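Local coordinates for aminopeptidase C (Lactobacillus rhamnosus, PDB 4K7C), which probably acts as a papain-like cysteine aminopeptidase, removing residues from the N-termini of peptides, at residues D227-D232 / Y237-E242. Residues are numbered along the deposited sequence; the frame is centred on the assembly and turned at random.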
# COMPACT_ATOMS: atom_id res chain seq x y z
N ASP A 227 -18.88 -9.33 -35.77
CA ASP A 227 -19.54 -8.03 -35.93
C ASP A 227 -18.78 -6.95 -35.19
O ASP A 227 -18.19 -7.23 -34.13
CB ASP A 227 -20.95 -8.09 -35.39
CG ASP A 227 -21.87 -8.95 -36.18
OD1 ASP A 227 -21.54 -9.50 -37.27
OD2 ASP A 227 -23.02 -9.02 -35.70
N PHE A 228 -18.75 -5.75 -35.75
CA PHE A 228 -18.06 -4.61 -35.17
C PHE A 228 -19.12 -3.53 -34.89
O PHE A 228 -19.77 -3.09 -35.83
CB PHE A 228 -17.06 -4.12 -36.16
CG PHE A 228 -16.22 -2.94 -35.72
CD1 PHE A 228 -15.72 -2.84 -34.42
CD2 PHE A 228 -15.85 -2.00 -36.63
CE1 PHE A 228 -14.94 -1.77 -34.04
CE2 PHE A 228 -15.00 -0.95 -36.28
CZ PHE A 228 -14.55 -0.84 -34.98
N GLU A 229 -19.34 -3.17 -33.61
CA GLU A 229 -20.28 -2.15 -33.23
C GLU A 229 -19.49 -1.05 -32.43
O GLU A 229 -18.65 -1.41 -31.62
CB GLU A 229 -21.31 -2.73 -32.25
CG GLU A 229 -22.30 -3.73 -32.81
CD GLU A 229 -23.35 -4.17 -31.79
OE1 GLU A 229 -24.32 -3.43 -31.57
OE2 GLU A 229 -23.28 -5.35 -31.33
N TYR A 230 -19.71 0.20 -32.73
CA TYR A 230 -19.05 1.30 -32.08
C TYR A 230 -19.87 2.61 -32.23
O TYR A 230 -20.80 2.68 -33.00
CB TYR A 230 -17.65 1.52 -32.61
CG TYR A 230 -17.60 2.00 -34.03
CD1 TYR A 230 -17.62 1.10 -35.11
CD2 TYR A 230 -17.54 3.36 -34.31
CE1 TYR A 230 -17.63 1.53 -36.40
CE2 TYR A 230 -17.51 3.79 -35.61
CZ TYR A 230 -17.58 2.87 -36.63
OH TYR A 230 -17.54 3.34 -37.88
N ARG A 231 -19.54 3.58 -31.39
CA ARG A 231 -19.99 4.94 -31.51
C ARG A 231 -18.83 5.82 -31.86
O ARG A 231 -17.74 5.75 -31.23
CB ARG A 231 -20.65 5.45 -30.22
CG ARG A 231 -22.03 4.90 -30.08
CD ARG A 231 -22.93 5.72 -29.22
NE ARG A 231 -24.22 5.04 -29.02
CZ ARG A 231 -25.38 5.52 -29.45
NH1 ARG A 231 -25.43 6.68 -30.14
NH2 ARG A 231 -26.49 4.88 -29.23
N ASP A 232 -19.03 6.61 -32.92
CA ASP A 232 -18.04 7.57 -33.35
C ASP A 232 -17.99 8.78 -32.40
O ASP A 232 -18.77 8.86 -31.47
CB ASP A 232 -18.22 7.95 -34.82
CG ASP A 232 -19.48 8.78 -35.08
OD1 ASP A 232 -19.94 9.55 -34.22
OD2 ASP A 232 -19.89 8.70 -36.24
N TYR A 237 -24.01 5.79 -33.61
CA TYR A 237 -23.82 4.36 -33.54
C TYR A 237 -23.61 3.79 -34.94
O TYR A 237 -24.25 4.22 -35.91
CB TYR A 237 -25.06 3.73 -32.92
CG TYR A 237 -25.16 2.21 -33.00
CD1 TYR A 237 -24.62 1.40 -32.01
CD2 TYR A 237 -25.82 1.60 -34.06
CE1 TYR A 237 -24.73 -0.00 -32.07
CE2 TYR A 237 -25.92 0.21 -34.14
CZ TYR A 237 -25.37 -0.59 -33.15
OH TYR A 237 -25.53 -1.94 -33.25
N HIS A 238 -22.74 2.77 -35.02
CA HIS A 238 -22.44 2.03 -36.25
C HIS A 238 -22.33 0.55 -35.96
O HIS A 238 -21.83 0.14 -34.88
CB HIS A 238 -21.11 2.48 -36.88
CG HIS A 238 -21.06 3.93 -37.23
ND1 HIS A 238 -21.45 4.40 -38.46
CD2 HIS A 238 -20.57 5.01 -36.56
CE1 HIS A 238 -21.27 5.71 -38.52
NE2 HIS A 238 -20.75 6.11 -37.38
N ILE A 239 -22.85 -0.28 -36.89
CA ILE A 239 -22.69 -1.71 -36.84
C ILE A 239 -22.28 -2.25 -38.20
O ILE A 239 -22.88 -1.90 -39.20
CB ILE A 239 -23.92 -2.43 -36.30
CG1 ILE A 239 -23.60 -3.91 -36.19
CG2 ILE A 239 -25.18 -2.14 -37.10
CD1 ILE A 239 -24.65 -4.65 -35.44
N ASP A 240 -21.23 -3.06 -38.21
CA ASP A 240 -20.72 -3.61 -39.44
C ASP A 240 -20.66 -5.14 -39.18
O ASP A 240 -19.96 -5.61 -38.28
CB ASP A 240 -19.38 -2.97 -39.73
CG ASP A 240 -18.87 -3.22 -41.10
OD1 ASP A 240 -19.41 -4.08 -41.81
OD2 ASP A 240 -17.84 -2.56 -41.43
N ARG A 241 -21.47 -5.90 -39.92
CA ARG A 241 -21.65 -7.31 -39.68
C ARG A 241 -20.85 -8.29 -40.52
O ARG A 241 -20.48 -7.99 -41.64
CB ARG A 241 -23.14 -7.60 -39.72
CG ARG A 241 -23.87 -6.78 -38.63
CD ARG A 241 -25.30 -7.08 -38.65
NE ARG A 241 -25.56 -8.25 -37.84
CZ ARG A 241 -26.80 -8.70 -37.68
NH1 ARG A 241 -27.01 -9.78 -36.96
NH2 ARG A 241 -27.81 -8.04 -38.24
N GLU A 242 -20.53 -9.44 -39.93
CA GLU A 242 -19.86 -10.52 -40.62
C GLU A 242 -18.51 -10.14 -41.32
O GLU A 242 -18.19 -10.56 -42.42
CB GLU A 242 -20.83 -11.06 -41.64
CG GLU A 242 -22.14 -11.43 -40.98
CD GLU A 242 -22.61 -12.70 -41.55
OE1 GLU A 242 -22.43 -13.71 -40.84
OE2 GLU A 242 -23.04 -12.65 -42.73
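Tyr-230 and His-238 sit side by side as a hydrogen-bonded pair of an antiparallel two-stranded hairpin. With CG wedged between its backbone N and carbonyl carbon (chi1 67°), the tyrosine lays its ring across the neighbouring strand. His-238 CB sits over one ring face, 3.9 Å from the Tyr-230 centroid, in a CH-pi contact; the imidazole is displaced, its plane 23° from the phenol's, and the Tyr-230 OH lies over one of its faces. The imidazole edge turns to Asp-232, where NE2 of His-238 donates a 3.0 Å hydrogen bond to OD2 of Asp-232; the acceptor lies in the ring plane, but the donor comes from above the carboxylate plane. An alanine in place of His-238 would keep the CB over the phenol but would probably leave Asp-232 OD2 without this donor and uncover part of the Tyr-230 ring.

The other face carries Glu-229, Arg-231, Tyr-237 and Ile-239. Tyr-237 OH donates a 2.6 Å hydrogen bond to Glu-229 OE1 on its anti side, well out of the carboxylate plane, with ring and carboxylate almost perpendicular (87°). Ile-239 CG1 and CD1 lie alongside Glu-229 CG, while Tyr-237 CB lies over the centre of the Arg-231 guanidinium, whose NH1 also bonds Lys-235 O in the turn. At the far end Asp-227 OD1 accepts a hydrogen bond from Glu-242 N at 2.8 Å, and OD2 forms a salt bridge with Arg-241 NE, its hydrogen bond long and weak.

This hairpin stands at the chain's periphery: Phe-228 packs edge-to-face with Phe-248 and Tyr-252 of helix 245-253, Asp-240 pairs with Lys-251 there, and Arg-241 reaches Asp-375 of a second subunit.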